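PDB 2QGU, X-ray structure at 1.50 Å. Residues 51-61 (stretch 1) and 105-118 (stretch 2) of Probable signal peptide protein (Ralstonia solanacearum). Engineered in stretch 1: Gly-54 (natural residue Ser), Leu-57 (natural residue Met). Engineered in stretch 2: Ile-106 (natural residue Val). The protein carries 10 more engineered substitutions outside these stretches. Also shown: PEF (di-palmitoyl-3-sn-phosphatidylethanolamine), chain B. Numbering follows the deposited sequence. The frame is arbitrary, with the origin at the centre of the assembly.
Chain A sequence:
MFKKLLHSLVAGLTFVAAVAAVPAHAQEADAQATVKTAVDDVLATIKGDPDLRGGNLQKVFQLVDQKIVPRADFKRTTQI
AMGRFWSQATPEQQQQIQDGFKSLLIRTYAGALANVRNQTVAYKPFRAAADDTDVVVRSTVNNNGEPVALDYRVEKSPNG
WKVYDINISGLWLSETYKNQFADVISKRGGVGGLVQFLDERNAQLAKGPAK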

ATOM      1  N   ASP A  51       5.957   2.384  21.465  1.00 15.13           N
ATOM      2  CA  ASP A  51       4.908   1.359  21.493  1.00 16.20           C
ATOM      3  C   ASP A  51       4.702   0.753  20.113  1.00 16.19           C
ATOM      4  O   ASP A  51       4.531  -0.463  19.979  1.00 16.38           O
ATOM      5  CB  ASP A  51       3.591   1.931  22.027  1.00 17.04           C
ATOM      6  CG  ASP A  51       3.710   2.467  23.444  1.00 19.96           C
ATOM      7  OD1 ASP A  51       4.498   1.913  24.245  1.00 23.33           O
ATOM      8  OD2 ASP A  51       3.002   3.449  23.759  1.00 23.38           O
ATOM      9  N   LEU A  52       4.729   1.596  19.085  1.00 16.24           N
ATOM     10  CA  LEU A  52       4.677   1.100  17.713  1.00 16.31           C
ATOM     11  C   LEU A  52       5.922   0.268  17.401  1.00 15.85           C
ATOM     12  O   LEU A  52       5.810  -0.843  16.882  1.00 16.01           O
ATOM     13  CB  LEU A  52       4.502   2.241  16.709  1.00 16.89           C
ATOM     14  CG  LEU A  52       3.976   1.800  15.338  1.00 18.02           C
ATOM     15  CD1 LEU A  52       3.159   2.900  14.702  1.00 18.96           C
ATOM     16  CD2 LEU A  52       5.111   1.357  14.411  1.00 18.09           C
ATOM     17  N   ARG A  53       7.100   0.785  17.744  1.00 14.82           N
ATOM     18  CA  ARG A  53       8.336   0.033  17.535  1.00 14.53           C
ATOM     19  C   ARG A  53       8.365  -1.273  18.330  1.00 14.06           C
ATOM     20  O   ARG A  53       9.003  -2.244  17.912  1.00 13.93           O
ATOM     21  CB  ARG A  53       9.560   0.905  17.808  1.00 14.58           C
ATOM     22  CG  ARG A  53       9.790   1.898  16.681  1.00 15.75           C
ATOM     23  CD  ARG A  53      10.995   2.774  16.904  1.00 18.36           C
ATOM     24  NE  ARG A  53      10.662   3.948  17.702  1.00 21.43           N
ATOM     25  CZ  ARG A  53      11.043   4.129  18.962  1.00 21.69           C
ATOM     26  NH1 ARG A  53      11.781   3.216  19.576  1.00 22.69           N
ATOM     27  NH2 ARG A  53      10.691   5.231  19.602  1.00 22.94           N
ATOM     28  N   GLY A  54       7.636  -1.301  19.445  1.00 13.96           N
ATOM     29  CA  GLY A  54       7.496  -2.513  20.255  1.00 13.90           C
ATOM     30  C   GLY A  54       6.553  -3.553  19.666  1.00 13.91           C
ATOM     31  O   GLY A  54       6.444  -4.661  20.197  1.00 14.75           O
ATOM     32  N   GLY A  55       5.875  -3.205  18.574  1.00 13.89           N
ATOM     33  CA  GLY A  55       5.033  -4.160  17.841  1.00 13.75           C
ATOM     34  C   GLY A  55       3.539  -4.110  18.126  1.00 13.58           C
ATOM     35  O   GLY A  55       2.829  -5.092  17.883  1.00 13.95           O
ATOM     36  N   ASN A  56       3.061  -2.969  18.627  1.00 13.03           N
ATOM     37  CA  ASN A  56       1.630  -2.759  18.864  1.00 11.89           C
ATOM     38  C   ASN A  56       0.906  -2.668  17.520  1.00 11.31           C
ATOM     39  O   ASN A  56       1.031  -1.672  16.806  1.00 10.82           O
ATOM     40  CB  ASN A  56       1.414  -1.496  19.714  1.00 12.01           C
ATOM     41  CG  ASN A  56      -0.046  -1.257  20.079  1.00 12.86           C
ATOM     42  OD1 ASN A  56      -0.948  -1.379  19.247  1.00 11.47           O
ATOM     43  ND2 ASN A  56      -0.280  -0.878  21.334  1.00 14.98           N
ATOM     44  N   LEU A  57       0.160  -3.718  17.177  1.00 10.48           N
ATOM     45  CA  LEU A  57      -0.495  -3.798  15.871  1.00 10.31           C
ATOM     46  C   LEU A  57      -1.584  -2.754  15.690  1.00 10.07           C
ATOM     47  O   LEU A  57      -1.711  -2.169  14.610  1.00 10.17           O
ATOM     48  CB  LEU A  57      -1.057  -5.198  15.613  1.00 10.31           C
ATOM     49  CG  LEU A  57      -1.675  -5.439  14.229  1.00 10.06           C
ATOM     50  CD1 LEU A  57      -0.638  -5.310  13.112  1.00 11.64           C
ATOM     51  CD2 LEU A  57      -2.334  -6.805  14.201  1.00 11.11           C
ATOM     52  N   GLN A  58      -2.369  -2.523  16.739  1.00  9.99           N
ATOM     53  CA  GLN A  58      -3.415  -1.512  16.684  1.00  9.60           C
ATOM     54  C   GLN A  58      -2.837  -0.159  16.283  1.00  9.59           C
ATOM     55  O   GLN A  58      -3.408   0.541  15.444  1.00  9.08           O
ATOM     56  CB  GLN A  58      -4.181  -1.412  18.010  1.00  9.81           C
ATOM     57  CG  GLN A  58      -5.308  -0.372  17.999  1.00 10.13           C
ATOM     58  CD  GLN A  58      -6.454  -0.744  17.069  1.00 10.74           C
ATOM     59  OE1 GLN A  58      -7.438  -1.344  17.498  1.00 11.21           O
ATOM     60  NE2 GLN A  58      -6.323  -0.405  15.788  1.00 10.38           N
ATOM     61  N   LYS A  59      -1.692   0.192  16.865  1.00  9.83           N
ATOM     62  CA  LYS A  59      -1.025   1.445  16.544  1.00  9.86           C
ATOM     63  C   LYS A  59      -0.478   1.497  15.116  1.00  9.45           C
ATOM     64  O   LYS A  59      -0.427   2.571  14.517  1.00  9.37           O
ATOM     65  CB  LYS A  59       0.051   1.761  17.586  1.00 10.17           C
ATOM     66  CG  LYS A  59      -0.550   2.080  18.949  1.00 12.18           C
ATOM     67  CD  LYS A  59       0.508   2.381  19.988  1.00 14.80           C
ATOM     68  CE  LYS A  59      -0.134   2.801  21.302  1.00 17.28           C
ATOM     69  NZ  LYS A  59      -0.924   4.059  21.177  1.00 19.65           N
ATOM     70  N   VAL A  60      -0.097   0.346  14.565  1.00  9.16           N
ATOM     71  CA  VAL A  60       0.340   0.288  13.163  1.00  8.99           C
ATOM     72  C   VAL A  60      -0.847   0.572  12.234  1.00  8.64           C
ATOM     73  O   VAL A  60      -0.721   1.319  11.263  1.00  7.95           O
ATOM     74  CB  VAL A  60       1.008  -1.065  12.811  1.00  9.35           C
ATOM     75  CG1 VAL A  60       1.303  -1.148  11.332  1.00  9.96           C
ATOM     76  CG2 VAL A  60       2.294  -1.241  13.589  1.00 10.28           C
ATOM     77  N   PHE A  61      -2.003  -0.021  12.535  1.00  8.65           N
ATOM     78  CA  PHE A  61      -3.214   0.289  11.779  1.00  8.51           C
ATOM     79  C   PHE A  61      -3.539   1.779  11.844  1.00  9.01           C
ATOM     80  O   PHE A  61      -3.869   2.390  10.835  1.00  9.28           O
ATOM     81  CB  PHE A  61      -4.407  -0.537  12.279  1.00  8.74           C
ATOM     82  CG  PHE A  61      -4.553  -1.874  11.604  1.00  8.19           C
ATOM     83  CD1 PHE A  61      -5.570  -2.088  10.675  1.00  8.26           C
ATOM     84  CD2 PHE A  61      -3.686  -2.918  11.902  1.00  8.51           C
ATOM     85  CE1 PHE A  61      -5.719  -3.323  10.050  1.00  8.46           C
ATOM     86  CE2 PHE A  61      -3.822  -4.166  11.273  1.00  8.81           C
ATOM     87  CZ  PHE A  61      -4.845  -4.361  10.350  1.00  8.67           C
ATOM     88  N   LEU A 105      -2.413  -6.309   3.787  1.00  7.71           N
ATOM     89  CA  LEU A 105      -1.171  -5.569   3.548  1.00  7.14           C
ATOM     90  C   LEU A 105      -0.570  -4.984   4.824  1.00  7.44           C
ATOM     91  O   LEU A 105       0.635  -5.081   5.034  1.00  7.55           O
ATOM     92  CB  LEU A 105      -1.371  -4.475   2.498  1.00  7.44           C
ATOM     93  CG  LEU A 105      -1.705  -4.955   1.085  1.00  7.70           C
ATOM     94  CD1 LEU A 105      -1.841  -3.739   0.182  1.00  9.67           C
ATOM     95  CD2 LEU A 105      -0.635  -5.910   0.547  1.00  9.43           C
ATOM     96  N   ILE A 106      -1.405  -4.389   5.676  1.00  7.35           N
ATOM     97  CA  ILE A 106      -0.901  -3.805   6.917  1.00  7.55           C
ATOM     98  C   ILE A 106      -0.272  -4.906   7.776  1.00  7.60           C
ATOM     99  O   ILE A 106       0.842  -4.748   8.274  1.00  7.62           O
ATOM    100  CB  ILE A 106      -1.992  -3.031   7.705  1.00  7.28           C
ATOM    101  CG1 ILE A 106      -2.526  -1.849   6.886  1.00  6.75           C
ATOM    102  CG2 ILE A 106      -1.442  -2.542   9.050  1.00  7.50           C
ATOM    103  CD1 ILE A 106      -3.699  -1.123   7.539  1.00  7.87           C
ATOM    104  N   ARG A 107      -0.969  -6.030   7.928  1.00  7.63           N
ATOM    105  CA  ARG A 107      -0.451  -7.152   8.711  1.00  8.05           C
ATOM    106  C   ARG A 107       0.832  -7.745   8.124  1.00  8.24           C
ATOM    107  O   ARG A 107       1.717  -8.169   8.864  1.00  8.95           O
ATOM    108  CB  ARG A 107      -1.521  -8.236   8.871  1.00  8.33           C
ATOM    109  CG  ARG A 107      -2.709  -7.789   9.699  1.00  8.81           C
ATOM    110  CD  ARG A 107      -3.847  -8.819   9.666  1.00  8.02           C
ATOM    111  NE  ARG A 107      -4.993  -8.323  10.428  1.00  9.36           N
ATOM    112  CZ  ARG A 107      -5.138  -8.456  11.744  1.00  8.79           C
ATOM    113  NH1 ARG A 107      -4.213  -9.082  12.460  1.00  8.44           N
ATOM    114  NH2 ARG A 107      -6.208  -7.955  12.347  1.00  8.91           N
ATOM    115  N   THR A 108       0.928  -7.754   6.797  1.00  8.54           N
ATOM    116  CA  THR A 108       2.119  -8.247   6.102  1.00  8.80           C
ATOM    117  C   THR A 108       3.345  -7.371   6.390  1.00  8.71           C
ATOM    118  O   THR A 108       4.448  -7.885   6.606  1.00  9.21           O
ATOM    119  CB  THR A 108       1.863  -8.350   4.576  1.00  8.71           C
ATOM    120  OG1 THR A 108       0.815  -9.303   4.340  1.00  9.59           O
ATOM    121  CG2 THR A 108       3.113  -8.806   3.821  1.00  9.69           C
ATOM    122  N   TYR A 109       3.148  -6.052   6.398  1.00  8.41           N
ATOM    123  CA  TYR A 109       4.269  -5.128   6.514  1.00  8.38           C
ATOM    124  C   TYR A 109       4.432  -4.519   7.897  1.00  8.45           C
ATOM    125  O   TYR A 109       5.317  -3.695   8.112  1.00  8.52           O
ATOM    126  CB  TYR A 109       4.190  -4.051   5.420  1.00  8.66           C
ATOM    127  CG  TYR A 109       4.312  -4.656   4.041  1.00  9.68           C
ATOM    128  CD1 TYR A 109       5.518  -5.204   3.606  1.00  9.39           C
ATOM    129  CD2 TYR A 109       3.220  -4.702   3.178  1.00  9.40           C
ATOM    130  CE1 TYR A 109       5.632  -5.786   2.354  1.00  9.61           C
ATOM    131  CE2 TYR A 109       3.329  -5.274   1.918  1.00 10.87           C
ATOM    132  CZ  TYR A 109       4.534  -5.812   1.514  1.00 10.01           C
ATOM    133  OH  TYR A 109       4.631  -6.388   0.263  1.00 11.77           O
ATOM    134  N   ALA A 110       3.607  -4.956   8.845  1.00  8.52           N
ATOM    135  CA  ALA A 110       3.647  -4.398  10.198  1.00  8.66           C
ATOM    136  C   ALA A 110       5.009  -4.586  10.858  1.00  8.93           C
ATOM    137  O   ALA A 110       5.481  -3.693  11.563  1.00  9.23           O
ATOM    138  CB  ALA A 110       2.559  -5.011  11.062  1.00  8.93           C
ATOM    139  N   GLY A 111       5.630  -5.744  10.639  1.00  9.51           N
ATOM    140  CA  GLY A 111       6.961  -6.011  11.181  1.00  9.77           C
ATOM    141  C   GLY A 111       8.018  -5.059  10.651  1.00  9.81           C
ATOM    142  O   GLY A 111       8.812  -4.505  11.423  1.00 10.12           O
ATOM    143  N   ALA A 112       8.021  -4.856   9.336  1.00  9.70           N
ATOM    144  CA  ALA A 112       8.979  -3.964   8.696  1.00  9.94           C
ATOM    145  C   ALA A 112       8.825  -2.537   9.209  1.00  9.95           C
ATOM    146  O   ALA A 112       9.815  -1.850   9.451  1.00 10.56           O
ATOM    147  CB  ALA A 112       8.831  -4.011   7.181  1.00 10.57           C
ATOM    148  N   LEU A 113       7.583  -2.092   9.381  1.00  9.22           N
ATOM    149  CA  LEU A 113       7.338  -0.748   9.892  1.00  8.97           C
ATOM    150  C   LEU A 113       7.798  -0.601  11.341  1.00  8.74           C
ATOM    151  O   LEU A 113       8.467   0.373  11.681  1.00  9.15           O
ATOM    152  CB  LEU A 113       5.862  -0.375   9.746  1.00  9.18           C
ATOM    153  CG  LEU A 113       5.393  -0.213   8.298  1.00  9.03           C
ATOM    154  CD1 LEU A 113       3.881  -0.114   8.235  1.00 11.20           C
ATOM    155  CD2 LEU A 113       6.057   1.008   7.650  1.00 10.03           C
ATOM    156  N   ALA A 114       7.451  -1.570  12.185  1.00  9.06           N
ATOM    157  CA  ALA A 114       7.828  -1.520  13.601  1.00  9.04           C
ATOM    158  C   ALA A 114       9.334  -1.553  13.818  1.00  9.42           C
ATOM    159  O   ALA A 114       9.830  -1.021  14.812  1.00  9.86           O
ATOM    160  CB  ALA A 114       7.168  -2.649  14.362  1.00  9.35           C
ATOM    161  N   ASN A 115      10.054  -2.172  12.885  1.00  9.22           N
ATOM    162  CA  ASN A 115      11.498  -2.344  13.003  1.00  9.97           C
ATOM    163  C   ASN A 115      12.304  -1.130  12.540  1.00  9.79           C
ATOM    164  O   ASN A 115      13.535  -1.114  12.646  1.00 10.07           O
ATOM    165  CB  ASN A 115      11.945  -3.616  12.274  1.00 10.41           C
ATOM    166  CG  ASN A 115      11.520  -4.882  12.995  1.00 11.88           C
ATOM    167  OD1 ASN A 115      11.187  -4.864  14.184  1.00 14.91           O
ATOM    168  ND2 ASN A 115      11.534  -5.995  12.274  1.00 13.08           N
ATOM    169  N   VAL A 116      11.612  -0.106  12.039  1.00  9.31           N
ATOM    170  CA  VAL A 116      12.269   1.146  11.645  1.00  9.67           C
ATOM    171  C   VAL A 116      13.011   1.765  12.835  1.00  9.94           C
ATOM    172  O   VAL A 116      12.477   1.825  13.946  1.00 10.78           O
ATOM    173  CB  VAL A 116      11.258   2.148  11.026  1.00  9.35           C
ATOM    174  CG1 VAL A 116      11.812   3.578  11.005  1.00  9.88           C
ATOM    175  CG2 VAL A 116      10.862   1.695   9.616  1.00  9.66           C
ATOM    176  N   ARG A 117      14.249   2.195  12.597  1.00 10.51           N
ATOM    177  CA  ARG A 117      15.036   2.893  13.616  1.00 10.72           C
ATOM    178  C   ARG A 117      15.717   4.125  13.026  1.00 10.91           C
ATOM    179  O   ARG A 117      15.443   5.253  13.435  1.00 11.46           O
ATOM    180  CB  ARG A 117      16.093   1.965  14.240  1.00 11.10           C
ATOM    181  CG  ARG A 117      15.556   0.747  14.993  1.00 12.13           C
ATOM    182  CD  ARG A 117      14.811   1.123  16.268  1.00 14.83           C
ATOM    183  NE  ARG A 117      14.377  -0.064  17.001  1.00 16.14           N
ATOM    184  CZ  ARG A 117      13.238  -0.718  16.783  1.00 16.48           C
ATOM    185  NH1 ARG A 117      12.390  -0.315  15.840  1.00 14.12           N
ATOM    186  NH2 ARG A 117      12.947  -1.786  17.516  1.00 18.18           N
ATOM    187  N   ASN A 118      16.600   3.903  12.056  1.00 11.22           N
ATOM    188  CA  ASN A 118      17.442   4.972  11.527  1.00 11.57           C
ATOM    189  C   ASN A 118      17.290   5.221  10.025  1.00 11.00           C
ATOM    190  O   ASN A 118      18.043   6.010   9.441  1.00 11.11           O
ATOM    191  CB  ASN A 118      18.915   4.695  11.852  1.00 12.15           C
ATOM    192  CG  ASN A 118      19.166   4.476  13.334  1.00 13.66           C
ATOM    193  OD1 ASN A 118      19.778   3.484  13.727  1.00 18.60           O
ATOM    194  ND2 ASN A 118      18.685   5.394  14.161  1.00 15.68           N
TER
HETATM  195  C2  PEF B 301      12.507  -4.272   5.235  1.00 18.17           C
HETATM  196  C1  PEF B 301      13.591  -5.332   5.423  1.00 18.18           C
HETATM  197  N   PEF B 301      14.858 -10.176   8.615  1.00 20.49           N
HETATM  198  C3  PEF B 301      13.014  -2.938   5.745  1.00 18.49           C
HETATM  199  C4  PEF B 301      13.788  -8.736   6.949  1.00 19.99           C
HETATM  200  C5  PEF B 301      14.288 -10.143   7.261  1.00 20.43           C
HETATM  201  C10 PEF B 301      10.967  -4.748   3.545  1.00 20.35           C
HETATM  202  C11 PEF B 301      10.344  -4.452   2.187  1.00 20.38           C
HETATM  203  C12 PEF B 301       9.891  -2.994   2.127  1.00 20.44           C
HETATM  204  C13 PEF B 301       8.670  -2.812   3.022  1.00 20.22           C
HETATM  205  C14 PEF B 301       8.004  -1.469   2.791  1.00 21.36           C
HETATM  206  C15 PEF B 301       6.748  -1.365   3.653  1.00 21.84           C
HETATM  207  C16 PEF B 301       5.889  -0.183   3.213  1.00 23.32           C
HETATM  208  C17 PEF B 301       4.507  -0.240   3.856  1.00 24.61           C
HETATM  209  C18 PEF B 301       3.542  -1.065   3.003  1.00 26.04           C
HETATM  210  C19 PEF B 301       2.174  -0.392   2.930  1.00 26.87           C
HETATM  211  C20 PEF B 301       1.303  -0.802   4.121  1.00 26.84           C
HETATM  212  C21 PEF B 301      -0.038  -0.074   4.090  1.00 26.92           C
HETATM  213  C22 PEF B 301      -0.973  -0.702   3.057  1.00 26.53           C
HETATM  214  C23 PEF B 301      -2.390  -0.145   3.186  1.00 25.93           C
HETATM  215  C24 PEF B 301      -2.626   1.002   2.206  1.00 25.71           C
HETATM  216  C25 PEF B 301      -3.769   1.898   2.678  1.00 25.17           C
HETATM  217  C30 PEF B 301      12.490  -0.674   5.786  1.00 20.83           C
HETATM  218  C31 PEF B 301      11.739   0.509   5.703  1.00 22.26           C
HETATM  219  C32 PEF B 301      10.359   0.373   5.626  1.00 22.26           C
HETATM  220  C33 PEF B 301       9.668   1.736   5.833  1.00 21.41           C
HETATM  221  C34 PEF B 301       9.168   2.356   4.517  1.00 20.11           C
HETATM  222  C35 PEF B 301       7.922   3.239   4.722  1.00 19.71           C
HETATM  223  C36 PEF B 301       7.262   3.478   3.512  1.00 18.79           C
HETATM  224  C37 PEF B 301       6.032   4.123   3.673  1.00 18.89           C
HETATM  225  C38 PEF B 301       5.420   4.336   2.433  1.00 19.58           C
HETATM  226  C39 PEF B 301       3.997   4.900   2.555  1.00 19.81           C
HETATM  227  C40 PEF B 301       3.246   4.868   1.209  1.00 21.40           C
HETATM  228  C41 PEF B 301       2.523   3.525   0.990  1.00 21.11           C
HETATM  229  C42 PEF B 301       1.383   3.650  -0.026  1.00 22.13           C
HETATM  230  C43 PEF B 301       0.975   2.279  -0.582  1.00 21.56           C
HETATM  231  C44 PEF B 301      -0.241   2.387  -1.510  1.00 22.71           C
HETATM  232  C45 PEF B 301      -0.644   1.019  -2.067  1.00 22.27           C
HETATM  233  O4  PEF B 301      10.380  -5.489   4.340  1.00 20.88           O
HETATM  234  O5  PEF B 301      13.709  -0.540   5.849  1.00 21.82           O
HETATM  235  O2  PEF B 301      12.166  -4.167   3.841  1.00 17.49           O
HETATM  236  O3  PEF B 301      11.961  -1.942   5.793  1.00 19.31           O
HETATM  237  O1P PEF B 301      16.223  -5.754   6.995  1.00 15.49           O
HETATM  238  O2P PEF B 301      14.698  -6.654   8.841  1.00 16.33           O
HETATM  239  O3P PEF B 301      13.690  -5.663   6.811  1.00 17.24           O
HETATM  240  O4P PEF B 301      14.909  -7.872   6.688  1.00 17.44           O
HETATM  241  P   PEF B 301      14.968  -6.429   7.409  1.00 17.31           P
HETATM  242  O   HOH W   1      10.999  -3.398  16.569  1.00 18.22           O

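The two stretches bury 599 Å² between them without a single direct hydrogen bond from one to the other. Packing dominates the contact, and the helices 57-61 and 105-114 cross at 110° with their axes 10.3 Å apart at closest approach.

Val-60 lies at the heart of the apolar part. Its CA-to-CB bond points toward the second helix, and with chi1 at t its CG1 reaches three residues there: Ile-106 CG2 at 3.8 Å, Ala-110 CB at 4.1 Å and Leu-113 CD1 at 4.2 Å. Ile-106, an engineered residue in the m, t conformation, also points toward its partner helix. Its CG2 serves two neighbours, meeting Val-60 CG1 and also lying over one face of the Phe-61 ring, 3.6 Å from Phe-61 CE2. The methyl sits 3.8 Å from the ring centroid and 21° off the normal, a CH-pi arrangement.

Phe-61 starts sideways, but chi1 of -88° brings the end of its ring nearer the second helix. Arg-107 behaves alike: its m, t, t chain extends along the contact, setting NE near the plane of the Phe-61 ring at its edge, 4.0 Å from Phe-61 CZ. The engineered Leu-57, with chi1 t and chi2 p, likewise turns its end inward. Leu-57 CD1 packs on Ala-110 CB at 3.8 Å while Leu-57 CD2 approaches Arg-107 NH1 at 3.4 Å, so the leucine spans an apolar neighbour and the guanidinium.

Toward the end of the second helix the backbones themselves come close. The CA atoms of Arg-53 and Ala-114 are 4.3 Å apart, and Arg-53 CA makes a CA-H...O contact of 3.3 Å with Ala-114 O. The small side chain of Ala-114 fits against the backbone of the first stretch, its CB 3.4 Å from Leu-52 O. In that stretch Gly-55 lies in a Schellman motif with positive phi; a CB at these angles would be jammed against the carbonyl of Gly-54. The CA-to-CB bond of Asn-56 points away from the second stretch, and its OD1 caps the following helix by accepting from Lys-59 N at 2.9 Å.

Arg-117 folds back through chi1 and chi2 both at m, so that its NH1 donates to Ala-114 O (2.8 Å) and Val-116 O (2.9 Å). This fold also places Arg-117 NH1 3.5 Å from Arg-53 CG. One water ties the polar end together: its O accepts from Arg-117 NH2 at 2.7 Å and lies within hydrogen-bonding distance of Arg-53 O (2.7 Å) and Asn-115 OD1 (2.8 Å).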